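Local coordinates for Alpha/beta hydrolase fold protein (PDB 4Y7D) that is probably a hydrolase of the alpha/beta hydrolase superfamily, with a natural substrate that is not known, at residues 52-57 with 203-208; 66-71 with 221-226; 92-97 with 121-126; 128-133 with 279-284; 240-245 with 263-268. All coordinates share one frame; numbering follows the deposited sequence. Where two conformers were deposited one is given.

Contacts 3, 4 and 5 are tied to neighbouring parallel strands of the central sheet, 124-130 and 242-247. Contacts 4 and 5, with centres about 14 Å apart, join directly where Ala131 N lies 2.8 Å from Val245 O. Contact 1 lies about 11 Å from contact 4, centre to centre, and meets it through Met52 O and Trp282 NE1, 3.2 Å apart. Contacts 1 and 2 each bring a helix from the insertion between strands 124-130 and 242-247 back to the sheet domain through a salt bridge; their centres are about 19 Å apart. Contact 2 touches contact 3 through Val66 and Leu92. A sodium ion is bound at Ala176 and Gly179, within the same insertion.

Contact 1 of 5, residues 52-57 with 203-208; sequences MARFLV and TLELAV
Arg54 and Glu205 face each other from two helices, 46-58 and 197-209, whose backbones stand well apart here, with 11.9 Å between Arg54 CA and Glu205 CA. The gap is bridged by long side chains. Arg54 runs extended from CG to NE, and its guanidinium meets the carboxylate end-on, giving a salt bridge in which NH1 and NH2 each take one oxygen. The stronger bond is Arg54 NH1 to Glu205 OE1, 2.8 Å with an N-H...O angle of 160°; OE1 lies near the guanidinium plane but is approached from above the carboxylate plane. Arg54 NH2 reaches the syn lone pair of Glu205 OE2 at 3.2 Å and adds a weak bond to OE1. The two planes are 53° apart, so the fork is twisted rather than flat. With an alanine here, the Glu205 carboxylate would probably lose its charged mate and be freer to swing. At the surface, the pair borders an apolar layer: Leu206 packs on Ala48 and Ala51 of helix 46-58 and on Trp106 of strand 101-106, Met52 rests on Val38 of strand 35-39, and Leu204 turns to helix 167-177.

Contact 2 of 5, residues 66-71 with 221-226; sequences VDRPGY and DNDMDQ
Arg68 and Tyr71 converge on the Asp223 carboxylate from the two ends of a type II beta turn, while Asp223 reaches in from helix 217-227. The guanidinium presents its end: NH1 gives a bond of 2.8 Å to Asp223 OD2 and NH2 one of 3.1 Å to Asp223 OD1, a two-pronged salt bridge whose planes differ by only 25°. Both prongs come in on the syn side, tilted out of the carboxylate plane, and both oxygens lie nearly in the guanidinium plane. A bend at chi3 (-70°) turns the Arg68 end toward the acid. Tyr71 and Asp223 point at each other from opposite directions, and the OH donates to Asp223 OD2 at 2.7 Å from the face of the carboxylate opposite Arg68 NH1. A water accepts from Asn222 ND2 and sits 2.8 Å from Asp223 OD1, with Pro69 O also near it. An alanine in place of Asp223 would probably leave the buried Arg68 charge without its acid and the Tyr71 hydroxyl without its acceptor. Ser42 OG also bonds Asp223 OD2, while His40 O, Gly41 O and Gln85 OE1 hold the guanidinium; in relatives the loop after the strand equivalent to 35-39 helps form the oxyanion hole. With so many donors gathered round it, the buried carboxylate is probably kept ionised, and the insertion helix is tied to the loop by charge as well as hydrogen bonds.

Contact 3 of 5, residues 92-97 with 121-126; sequences LFDALG and PDRVRA
Arg123 reaches across to Phe93 and Asp94, joining the end of helix 82-95 to the 3-10 turn that leads into strand 124-130, two layers of the alpha/beta hydrolase fold with strand 101-106 and helix 110-119 between them in the chain. The helix stops at Gly97 in a Schellman motif, whose positive phi suits a glycine. The ionic part is a salt bridge at the surface: Arg123 NH2 donates to Asp94 OD1 at 2.8 Å, nearly in line with the C-O bond, and NH1 adds a weak bond to the same oxygen at 3.0 Å. Carboxylate and guanidinium planes are 18° apart, so the two groups are nearly coplanar, the acid at the guanidinium edge. Backbone carbonyls hold the same group: NE donates to Ala99 O, and NH2, besides its bond to Asp94, to Leu98 O, pinning it to the loop after the helix. Bends at chi2 and chi3 fold the chain into this place. The rest is van der Waals packing of the buried Phe93, which also touches Ala101, against the arginine, with Phe93 CD2 4.1 Å from Arg123 CB. Its ring is steeply inclined to the guanidinium, 72° between planes, so the two do not stack, although CD2 lies over one guanidinium face. Phe93 CB comes within 3.4 Å of Arg123 NH2, and at the ring edge Phe93 CE2 stands 3.4 Å from Arg123 O.

Contact 4 of 5, residues 128-133 with 279-284; sequences VSVAAV and LAFWVH
Val130 lays its CG2 methyl over one face of the Phe281 ring, offset toward the rim, in a CH-pi contact with 4.0 Å from CG2 to the ring centroid. Its other methyl, CG1, anti to the backbone N (chi1 -176°), is pushed toward the base of the same side chain and meets Phe281 CB at 3.6 Å. CG1 also touches Trp282, 3.9 Å from CZ3, so one valine is shared by two aromatic residues. Further back along the strand, Val128 CG1 reaches the far end of the phenylalanine, 4.4 Å from CZ. In the alpha/beta hydrolase fold this is the packing of a central parallel strand, 124-130, against the short helix 280-283 that follows the last strand of the sheet. The two aromatics are also set against each other: the Phe281 edge stands over the centre of the Trp282 face, with CD2 3.4 Å above its plane. Trp282 stacks on Phe202 of helix 197-209, and its NE1 donates to Met52 O. Phe281 meets Phe55 edge-to-face and packs on Val290 and Ala294 of helix 288-299, while Val130 continues onto Leu104 and Trp106 of strand 101-106.

Contact 5 of 5, residues 240-245 with 263-268; sequences APTLVV and AQIAGS
Thr242 and Ile265 form the close side of this contact, their side chains crossing at about a right angle. The branch CG2 of Ile265 lies against Thr242 OG1 at 3.7 Å, and the end of the isoleucine, CD1, rests 4.0 Å from Thr242 CG2. Ser268 closes in beside them: its CB is 4.0 Å from Thr242 CB, and its CA makes a CA-H...O contact of 3.4 Å to Thr242 O. The threonine is held in rotation, since OG1 donates to Ala240 O at 2.9 Å from well above the carbonyl plane. That bond turns the hydroxyl back toward the loop before the strand, where OG1 still touches Ile265 CG2, and sets the methyl CG2, anti to the backbone N, against Ile265 CD1. Ile265 is backed by Leu235 and Ile238, so this part is packed largely through carbon, with the Thr242 hydroxyl and backbone carbonyls among it. The other side is looser and wet. There the type II turn from Ile265 to Ser268, closed by Ser268 N to Ile265 O, carries the exposed Ala266 and Gly267, and waters stand in for direct bonds. One water lies 2.8 Å from Ala240 O and also near Ala266 O; a second accepts from Thr242 N at 3.0 Å and has Gly267 O close by. Beyond the turn, Glu269 makes backbone hydrogen bonds with Thr242 and Val244. The chain leaves helix 255-264, turns once and enters strand 269-273 beside its parallel neighbour 242-247: the link from helix to second strand in a beta-alpha-beta crossover, the unit repeated through the alpha/beta hydrolase fold.

Contact 1 of 5, residues 52-57 with 203-208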
# COMPACT_ATOMS: atom_id res chain seq x y z
N MSE A 52 -1.83 -7.24 -1.51
CA MSE A 52 -0.42 -6.81 -1.58
C MSE A 52 0.55 -7.92 -1.11
O MSE A 52 1.64 -8.07 -1.66
CB MSE A 52 -0.18 -5.59 -0.72
CG MSE A 52 -0.87 -4.31 -1.22
SE MSE A 52 -0.78 -2.91 0.19
CE MSE A 52 1.14 -2.80 0.43
N ALA A 53 0.15 -8.66 -0.07
CA ALA A 53 1.01 -9.63 0.62
C ALA A 53 1.08 -10.97 -0.06
O ALA A 53 1.96 -11.78 0.30
CB ALA A 53 0.54 -9.86 2.04
N ARG A 54 0.18 -11.28 -1.00
CA ARG A 54 0.21 -12.67 -1.52
C ARG A 54 1.56 -13.10 -2.06
O ARG A 54 1.97 -14.27 -1.85
CB ARG A 54 -0.83 -12.93 -2.62
CG ARG A 54 -2.26 -13.05 -2.12
CD ARG A 54 -3.16 -13.55 -3.26
NE ARG A 54 -4.50 -13.62 -2.73
CZ ARG A 54 -5.43 -12.66 -2.83
NH1 ARG A 54 -5.23 -11.56 -3.55
NH2 ARG A 54 -6.62 -12.86 -2.25
N PHE A 55 2.25 -12.24 -2.78
CA PHE A 55 3.54 -12.66 -3.35
C PHE A 55 4.56 -13.02 -2.24
O PHE A 55 5.43 -13.86 -2.43
CB PHE A 55 4.10 -11.61 -4.33
CG PHE A 55 4.81 -10.45 -3.67
CD1 PHE A 55 4.09 -9.37 -3.15
CD2 PHE A 55 6.20 -10.41 -3.60
CE1 PHE A 55 4.75 -8.30 -2.56
CE2 PHE A 55 6.85 -9.34 -3.03
CZ PHE A 55 6.11 -8.27 -2.51
N LEU A 56 4.47 -12.36 -1.08
CA LEU A 56 5.38 -12.59 0.02
C LEU A 56 5.15 -13.97 0.62
O LEU A 56 6.10 -14.76 0.85
CB LEU A 56 5.18 -11.52 1.10
CG LEU A 56 5.65 -10.11 0.74
CD1 LEU A 56 5.24 -9.12 1.83
CD2 LEU A 56 7.14 -9.97 0.49
N VAL A 57 3.88 -14.30 0.81
CA VAL A 57 3.52 -15.59 1.38
C VAL A 57 4.02 -16.70 0.45
O VAL A 57 4.63 -17.73 0.88
CB VAL A 57 2.00 -15.66 1.61
CG1 VAL A 57 1.61 -17.09 1.97
CG2 VAL A 57 1.54 -14.63 2.68
N THR A 203 -5.94 -6.96 -9.15
CA THR A 203 -6.54 -5.73 -9.65
C THR A 203 -7.99 -5.55 -9.17
O THR A 203 -8.40 -4.45 -8.80
CB THR A 203 -6.44 -5.64 -11.19
OG1 THR A 203 -5.08 -5.82 -11.60
CG2 THR A 203 -6.95 -4.28 -11.70
N LEU A 204 -8.76 -6.63 -9.23
CA LEU A 204 -10.15 -6.60 -8.80
C LEU A 204 -10.27 -6.30 -7.31
O LEU A 204 -11.11 -5.44 -6.89
CB LEU A 204 -10.84 -7.93 -9.16
CG LEU A 204 -10.92 -8.27 -10.64
CD1 LEU A 204 -11.42 -9.70 -10.82
CD2 LEU A 204 -11.81 -7.31 -11.40
N GLU A 205 -9.41 -6.93 -6.52
CA GLU A 205 -9.45 -6.68 -5.07
C GLU A 205 -9.12 -5.23 -4.73
O GLU A 205 -9.80 -4.63 -3.90
CB GLU A 205 -8.56 -7.68 -4.35
CG GLU A 205 -9.22 -9.04 -4.39
CD GLU A 205 -8.45 -10.16 -3.72
OE1 GLU A 205 -7.38 -9.88 -3.18
OE2 GLU A 205 -8.92 -11.34 -3.78
N LEU A 206 -8.09 -4.68 -5.38
CA LEU A 206 -7.69 -3.31 -5.11
C LEU A 206 -8.71 -2.31 -5.64
O LEU A 206 -8.96 -1.27 -4.97
CB LEU A 206 -6.28 -3.02 -5.65
CG LEU A 206 -5.17 -3.30 -4.63
CD1 LEU A 206 -5.34 -2.31 -3.48
CD2 LEU A 206 -5.15 -4.71 -4.09
N ALA A 207 -9.33 -2.64 -6.78
CA ALA A 207 -10.40 -1.75 -7.32
C ALA A 207 -11.57 -1.57 -6.34
O ALA A 207 -12.07 -0.45 -6.10
CB ALA A 207 -10.89 -2.27 -8.66
N VAL A 208 -12.02 -2.66 -5.76
CA VAL A 208 -13.08 -2.60 -4.76
C VAL A 208 -12.64 -1.84 -3.50
O VAL A 208 -13.42 -1.06 -2.94
CB VAL A 208 -13.57 -4.03 -4.41
CG1 VAL A 208 -14.53 -4.01 -3.23
CG2 VAL A 208 -14.26 -4.64 -5.63

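Contact 2 of 5, residues 66-71 with 221-226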
# COMPACT_ATOMS: atom_id res chain seq x y z
N VAL A 66 -1.94 -4.97 8.58
CA VAL A 66 -2.76 -4.16 9.48
C VAL A 66 -3.94 -3.53 8.78
O VAL A 66 -3.89 -3.32 7.57
CB VAL A 66 -1.96 -2.98 10.09
CG1 VAL A 66 -1.06 -3.51 11.19
CG2 VAL A 66 -1.16 -2.22 9.04
N ASP A 67 -4.95 -3.20 9.58
CA ASP A 67 -5.93 -2.16 9.26
C ASP A 67 -5.40 -0.89 9.95
O ASP A 67 -5.28 -0.87 11.17
CB ASP A 67 -7.31 -2.50 9.78
CG ASP A 67 -8.03 -3.51 8.93
OD1 ASP A 67 -8.19 -3.22 7.72
OD2 ASP A 67 -8.48 -4.58 9.43
N ARG A 68 -5.04 0.13 9.19
CA ARG A 68 -4.59 1.38 9.80
C ARG A 68 -5.74 2.05 10.51
O ARG A 68 -6.93 1.77 10.21
CB ARG A 68 -3.92 2.30 8.78
CG ARG A 68 -2.61 1.71 8.24
CD ARG A 68 -1.75 2.73 7.51
NE ARG A 68 -2.39 3.11 6.24
CZ ARG A 68 -3.03 4.25 6.04
NH1 ARG A 68 -3.63 4.47 4.89
NH2 ARG A 68 -3.11 5.13 7.01
N PRO A 69 -5.42 2.88 11.49
CA PRO A 69 -6.48 3.59 12.24
C PRO A 69 -7.50 4.28 11.36
O PRO A 69 -7.11 5.01 10.42
CB PRO A 69 -5.68 4.57 13.07
CG PRO A 69 -4.43 3.79 13.40
CD PRO A 69 -4.09 3.11 12.10
N GLY A 70 -8.78 4.05 11.69
CA GLY A 70 -9.89 4.59 10.94
C GLY A 70 -10.42 3.69 9.86
O GLY A 70 -11.43 4.02 9.24
N TYR A 71 -9.74 2.56 9.60
CA TYR A 71 -10.17 1.60 8.66
C TYR A 71 -10.64 0.33 9.34
O TYR A 71 -9.95 -0.25 10.21
CB TYR A 71 -9.04 1.26 7.72
CG TYR A 71 -8.63 2.42 6.86
CD1 TYR A 71 -9.36 2.75 5.72
CD2 TYR A 71 -7.50 3.22 7.16
CE1 TYR A 71 -8.96 3.76 4.90
CE2 TYR A 71 -7.10 4.28 6.34
CZ TYR A 71 -7.83 4.52 5.19
OH TYR A 71 -7.46 5.53 4.33
N ASP A 221 -10.55 10.05 5.35
CA ASP A 221 -10.61 11.50 5.65
C ASP A 221 -9.42 11.93 6.52
O ASP A 221 -8.78 12.96 6.29
CB ASP A 221 -11.91 11.80 6.40
CG ASP A 221 -13.14 11.76 5.51
OD1 ASP A 221 -12.97 11.73 4.27
OD2 ASP A 221 -14.26 11.81 6.03
N ASN A 222 -9.07 11.09 7.49
CA ASN A 222 -7.91 11.35 8.32
C ASN A 222 -6.61 11.40 7.49
O ASN A 222 -5.77 12.29 7.64
CB ASN A 222 -7.77 10.28 9.40
CG ASN A 222 -6.59 10.56 10.29
OD1 ASN A 222 -6.54 11.62 10.89
ND2 ASN A 222 -5.64 9.68 10.35
N ASP A 223 -6.45 10.43 6.61
CA ASP A 223 -5.23 10.38 5.76
C ASP A 223 -5.17 11.64 4.87
O ASP A 223 -4.12 12.28 4.72
CB ASP A 223 -5.22 9.15 4.85
CG ASP A 223 -4.96 7.85 5.55
OD1 ASP A 223 -4.54 7.82 6.73
OD2 ASP A 223 -5.19 6.80 4.88
N MSE A 224 -6.29 12.01 4.29
CA MSE A 224 -6.28 13.19 3.39
C MSE A 224 -5.91 14.43 4.19
O MSE A 224 -5.17 15.31 3.72
CB MSE A 224 -7.62 13.36 2.65
CG MSE A 224 -7.86 12.16 1.72
SE MSE A 224 -6.56 11.76 0.27
CE MSE A 224 -5.47 10.35 1.05
N ASP A 225 -6.43 14.55 5.39
CA ASP A 225 -6.11 15.68 6.21
C ASP A 225 -4.64 15.68 6.66
O ASP A 225 -3.94 16.71 6.59
CB ASP A 225 -7.03 15.73 7.43
CG ASP A 225 -6.63 16.78 8.38
OD1 ASP A 225 -6.48 17.92 7.97
OD2 ASP A 225 -6.45 16.48 9.57
N GLN A 226 -4.15 14.51 7.08
CA GLN A 226 -2.79 14.43 7.57
C GLN A 226 -1.77 14.61 6.47
O GLN A 226 -0.75 15.24 6.67
CB GLN A 226 -2.56 13.08 8.25
CG GLN A 226 -3.25 12.94 9.61
CD GLN A 226 -2.74 13.96 10.58
OE1 GLN A 226 -1.55 14.15 10.69
NE2 GLN A 226 -3.61 14.65 11.24
O HOH W 1 -5.69 6.96 9.13

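Contact 3 of 5, residues 92-97 with 121-126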
# COMPACT_ATOMS: atom_id res chain seq x y z
N LEU A 92 2.64 -2.70 18.19
CA LEU A 92 2.16 -3.97 17.67
C LEU A 92 3.31 -5.03 17.67
O LEU A 92 3.11 -6.14 18.12
CB LEU A 92 1.63 -3.77 16.25
CG LEU A 92 1.20 -5.04 15.51
CD1 LEU A 92 0.19 -5.92 16.22
CD2 LEU A 92 0.70 -4.63 14.13
N PHE A 93 4.50 -4.65 17.22
CA PHE A 93 5.64 -5.56 17.23
C PHE A 93 5.90 -5.98 18.69
O PHE A 93 6.10 -7.14 19.00
CB PHE A 93 6.88 -4.85 16.68
CG PHE A 93 6.89 -4.62 15.16
CD1 PHE A 93 5.84 -4.99 14.33
CD2 PHE A 93 8.01 -4.02 14.57
CE1 PHE A 93 5.89 -4.73 12.96
CE2 PHE A 93 8.09 -3.77 13.22
CZ PHE A 93 7.01 -4.11 12.39
N ASP A 94 5.86 -5.02 19.61
CA ASP A 94 6.03 -5.36 21.04
C ASP A 94 4.97 -6.40 21.48
O ASP A 94 5.29 -7.39 22.19
CB ASP A 94 5.86 -4.13 21.95
CG ASP A 94 6.99 -3.12 21.85
OD1 ASP A 94 8.02 -3.41 21.24
OD2 ASP A 94 6.82 -2.02 22.44
N ALA A 95 3.71 -6.17 21.08
CA ALA A 95 2.62 -7.06 21.43
C ALA A 95 2.71 -8.47 20.80
O ALA A 95 2.08 -9.41 21.30
CB ALA A 95 1.26 -6.42 21.16
N LEU A 96 3.47 -8.59 19.71
CA LEU A 96 3.78 -9.88 19.10
C LEU A 96 5.09 -10.43 19.57
O LEU A 96 5.45 -11.48 19.10
CB LEU A 96 3.79 -9.77 17.58
CG LEU A 96 2.48 -9.22 16.96
CD1 LEU A 96 2.65 -9.00 15.47
CD2 LEU A 96 1.32 -10.14 17.27
N GLY A 97 5.78 -9.78 20.50
CA GLY A 97 7.09 -10.25 20.97
C GLY A 97 8.16 -10.21 19.91
O GLY A 97 9.10 -11.03 19.93
N PRO A 121 14.38 2.84 13.78
CA PRO A 121 15.23 2.07 12.85
C PRO A 121 15.60 0.66 13.33
O PRO A 121 15.75 -0.25 12.52
CB PRO A 121 16.49 2.95 12.73
CG PRO A 121 16.54 3.69 14.04
CD PRO A 121 15.09 4.06 14.26
N ASP A 122 15.71 0.46 14.63
CA ASP A 122 16.02 -0.87 15.16
C ASP A 122 14.91 -1.90 14.90
O ASP A 122 15.15 -3.09 15.08
CB ASP A 122 16.26 -0.80 16.69
CG ASP A 122 17.54 -0.04 17.06
OD1 ASP A 122 18.36 0.29 16.18
OD2 ASP A 122 17.72 0.22 18.27
N ARG A 123 13.71 -1.44 14.56
CA ARG A 123 12.53 -2.30 14.37
C ARG A 123 12.26 -2.64 12.90
O ARG A 123 11.37 -3.46 12.61
CB ARG A 123 11.28 -1.64 14.92
CG ARG A 123 11.38 -1.07 16.31
CD ARG A 123 11.93 -2.03 17.34
NE ARG A 123 11.03 -3.14 17.70
CZ ARG A 123 10.01 -3.07 18.58
NH1 ARG A 123 9.66 -1.93 19.14
NH2 ARG A 123 9.32 -4.15 18.87
N VAL A 124 13.02 -2.04 11.99
CA VAL A 124 12.83 -2.22 10.55
C VAL A 124 14.08 -2.89 9.91
O VAL A 124 15.17 -2.30 9.84
CB VAL A 124 12.52 -0.88 9.90
CG1 VAL A 124 12.36 -1.02 8.40
CG2 VAL A 124 11.27 -0.24 10.49
N ARG A 125 13.92 -4.15 9.49
CA ARG A 125 14.99 -4.91 8.85
C ARG A 125 15.32 -4.45 7.43
O ARG A 125 16.49 -4.49 6.98
CB ARG A 125 14.61 -6.40 8.79
CG ARG A 125 14.46 -7.09 10.14
CD ARG A 125 15.16 -8.46 10.18
NE ARG A 125 15.07 -9.09 11.51
CZ ARG A 125 15.78 -8.73 12.60
NH1 ARG A 125 15.61 -9.37 13.76
NH2 ARG A 125 16.64 -7.70 12.55
N ALA A 126 14.28 -4.04 6.71
CA ALA A 126 14.34 -3.65 5.30
C ALA A 126 13.02 -2.98 4.95
O ALA A 126 11.98 -3.25 5.57
CB ALA A 126 14.57 -4.86 4.43

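Contact 4 of 5, residues 128-133 with 279-284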
# COMPACT_ATOMS: atom_id res chain seq x y z
N VAL A 128 10.51 -1.92 1.59
CA VAL A 128 10.09 -1.84 0.20
C VAL A 128 8.94 -0.86 0.11
O VAL A 128 7.87 -1.08 0.73
CB VAL A 128 9.68 -3.20 -0.33
CG1 VAL A 128 9.19 -3.11 -1.78
CG2 VAL A 128 10.88 -4.15 -0.24
N SER A 129 9.17 0.21 -0.64
CA SER A 129 8.25 1.33 -0.69
C SER A 129 7.78 1.54 -2.12
O SER A 129 8.53 2.02 -2.99
CB SER A 129 8.91 2.54 -0.13
OG SER A 129 8.04 3.62 -0.16
N VAL A 130 6.52 1.20 -2.35
CA VAL A 130 5.96 1.17 -3.71
C VAL A 130 5.11 2.43 -3.89
O VAL A 130 4.14 2.62 -3.14
CB VAL A 130 5.10 -0.07 -3.88
CG1 VAL A 130 4.56 -0.21 -5.31
CG2 VAL A 130 5.94 -1.31 -3.52
N ALA A 131 5.47 3.25 -4.88
CA ALA A 131 4.71 4.45 -5.24
C ALA A 131 4.10 5.10 -4.01
O ALA A 131 2.88 5.31 -3.92
CB ALA A 131 3.64 4.11 -6.27
N ALA A 132 4.97 5.45 -3.06
CA ALA A 132 4.54 5.84 -1.72
C ALA A 132 4.62 7.33 -1.50
O ALA A 132 5.59 8.00 -1.90
CB ALA A 132 5.36 5.11 -0.66
N VAL A 133 3.63 7.85 -0.79
CA VAL A 133 3.65 9.23 -0.41
C VAL A 133 4.81 9.49 0.58
O VAL A 133 4.83 8.96 1.68
CB VAL A 133 2.31 9.67 0.18
CG1 VAL A 133 2.37 11.10 0.71
CG2 VAL A 133 1.18 9.57 -0.85
N LEU A 279 -0.44 0.51 -10.03
CA LEU A 279 -0.44 -0.91 -9.66
C LEU A 279 0.76 -1.67 -10.26
O LEU A 279 0.86 -2.90 -10.12
CB LEU A 279 -1.72 -1.60 -10.17
CG LEU A 279 -3.02 -1.32 -9.38
CD1 LEU A 279 -3.49 0.10 -9.49
CD2 LEU A 279 -4.12 -2.27 -9.85
N ALA A 280 1.66 -0.96 -10.91
CA ALA A 280 2.77 -1.63 -11.63
C ALA A 280 3.55 -2.73 -10.91
O ALA A 280 3.90 -3.73 -11.52
CB ALA A 280 3.74 -0.57 -12.13
N PHE A 281 3.85 -2.55 -9.63
CA PHE A 281 4.70 -3.51 -8.91
C PHE A 281 4.03 -4.91 -8.93
O PHE A 281 4.74 -5.89 -8.87
CB PHE A 281 4.92 -2.99 -7.49
CG PHE A 281 5.69 -3.90 -6.57
CD1 PHE A 281 7.03 -4.12 -6.72
CD2 PHE A 281 5.05 -4.51 -5.48
CE1 PHE A 281 7.72 -4.89 -5.81
CE2 PHE A 281 5.74 -5.33 -4.60
CZ PHE A 281 7.08 -5.50 -4.76
N TRP A 282 2.69 -4.96 -9.01
CA TRP A 282 1.96 -6.20 -9.10
C TRP A 282 1.51 -6.59 -10.48
O TRP A 282 1.39 -7.79 -10.75
CB TRP A 282 0.75 -6.23 -8.15
CG TRP A 282 1.15 -6.19 -6.69
CD1 TRP A 282 1.38 -7.27 -5.85
CD2 TRP A 282 1.38 -5.02 -5.89
NE1 TRP A 282 1.71 -6.84 -4.60
CE2 TRP A 282 1.71 -5.47 -4.58
CE3 TRP A 282 1.29 -3.64 -6.14
CZ2 TRP A 282 2.03 -4.60 -3.57
CZ3 TRP A 282 1.59 -2.77 -5.11
CH2 TRP A 282 1.95 -3.26 -3.83
N VAL A 283 1.23 -5.63 -11.35
CA VAL A 283 0.60 -5.96 -12.63
C VAL A 283 1.41 -5.63 -13.90
O VAL A 283 0.99 -6.00 -14.99
CB VAL A 283 -0.83 -5.37 -12.74
CG1 VAL A 283 -1.64 -5.76 -11.51
CG2 VAL A 283 -0.81 -3.86 -13.00
N HIS A 284 2.55 -4.96 -13.77
CA HIS A 284 3.34 -4.56 -14.96
C HIS A 284 3.99 -5.81 -15.52
O HIS A 284 4.36 -6.72 -14.75
CB HIS A 284 4.36 -3.51 -14.54
CG HIS A 284 5.18 -2.94 -15.66
ND1 HIS A 284 6.23 -3.63 -16.22
CD2 HIS A 284 5.08 -1.78 -16.34
CE1 HIS A 284 6.76 -2.92 -17.20
NE2 HIS A 284 6.09 -1.79 -17.29

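Contact 5 of 5, residues 240-245 with 263-268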
# COMPACT_ATOMS: atom_id res chain seq x y z
N ALA A 240 17.68 1.62 6.95
CA ALA A 240 17.32 0.30 6.44
C ALA A 240 17.67 0.19 4.98
O ALA A 240 17.51 1.15 4.26
CB ALA A 240 15.83 0.05 6.59
N PRO A 241 18.05 -1.03 4.54
CA PRO A 241 18.15 -1.35 3.12
C PRO A 241 16.79 -1.17 2.51
O PRO A 241 15.77 -1.60 3.12
CB PRO A 241 18.53 -2.84 3.13
CG PRO A 241 19.13 -3.08 4.43
CD PRO A 241 18.41 -2.18 5.38
N THR A 242 16.72 -0.42 1.40
CA THR A 242 15.45 0.15 0.91
C THR A 242 15.37 0.04 -0.58
O THR A 242 16.34 0.38 -1.28
CB THR A 242 15.26 1.63 1.35
OG1 THR A 242 15.12 1.74 2.78
CG2 THR A 242 13.99 2.23 0.75
N LEU A 243 14.22 -0.47 -1.05
CA LEU A 243 13.90 -0.57 -2.46
C LEU A 243 12.70 0.32 -2.65
O LEU A 243 11.69 0.12 -2.01
CB LEU A 243 13.60 -2.02 -2.85
CG LEU A 243 12.94 -2.30 -4.18
CD1 LEU A 243 13.82 -1.83 -5.32
CD2 LEU A 243 12.63 -3.80 -4.29
N VAL A 244 12.81 1.28 -3.57
CA VAL A 244 11.75 2.22 -3.94
C VAL A 244 11.32 1.87 -5.38
O VAL A 244 12.19 1.75 -6.24
CB VAL A 244 12.28 3.63 -3.89
CG1 VAL A 244 11.15 4.61 -4.14
CG2 VAL A 244 12.94 3.93 -2.54
N VAL A 245 10.03 1.68 -5.60
CA VAL A 245 9.50 1.21 -6.90
C VAL A 245 8.48 2.21 -7.42
O VAL A 245 7.50 2.51 -6.72
CB VAL A 245 8.84 -0.17 -6.79
CG1 VAL A 245 8.37 -0.66 -8.16
CG2 VAL A 245 9.77 -1.17 -6.15
N ALA A 263 16.43 9.70 -3.12
CA ALA A 263 17.47 10.69 -2.92
C ALA A 263 17.71 10.94 -1.46
O ALA A 263 18.80 11.33 -1.08
CB ALA A 263 17.11 11.98 -3.65
N GLN A 264 16.70 10.72 -0.62
CA GLN A 264 16.84 10.95 0.82
C GLN A 264 17.46 9.76 1.55
O GLN A 264 18.13 9.95 2.57
CB GLN A 264 15.51 11.22 1.51
CG GLN A 264 14.73 12.41 0.98
CD GLN A 264 15.63 13.60 0.72
OE1 GLN A 264 16.15 14.21 1.65
NE2 GLN A 264 15.85 13.90 -0.57
N ILE A 265 17.15 8.56 1.09
CA ILE A 265 17.52 7.34 1.83
C ILE A 265 18.83 6.81 1.28
O ILE A 265 18.88 6.25 0.20
CB ILE A 265 16.41 6.27 1.74
CG1 ILE A 265 15.12 6.85 2.37
CG2 ILE A 265 16.84 5.04 2.53
CD1 ILE A 265 13.89 5.98 2.16
N ALA A 266 19.90 7.05 2.04
CA ALA A 266 21.22 6.65 1.64
C ALA A 266 21.27 5.15 1.35
O ALA A 266 20.73 4.33 2.13
CB ALA A 266 22.25 7.07 2.69
N GLY A 267 21.89 4.80 0.23
CA GLY A 267 22.06 3.37 -0.13
C GLY A 267 20.82 2.74 -0.74
O GLY A 267 20.82 1.57 -1.08
N SER A 268 19.72 3.50 -0.88
CA SER A 268 18.49 2.98 -1.48
C SER A 268 18.65 2.72 -2.95
O SER A 268 19.55 3.27 -3.61
CB SER A 268 17.27 3.92 -1.21
OG SER A 268 17.41 5.09 -1.95
O HOH W 2 19.19 1.91 2.11
O HOH W 3 19.33 -0.60 -0.06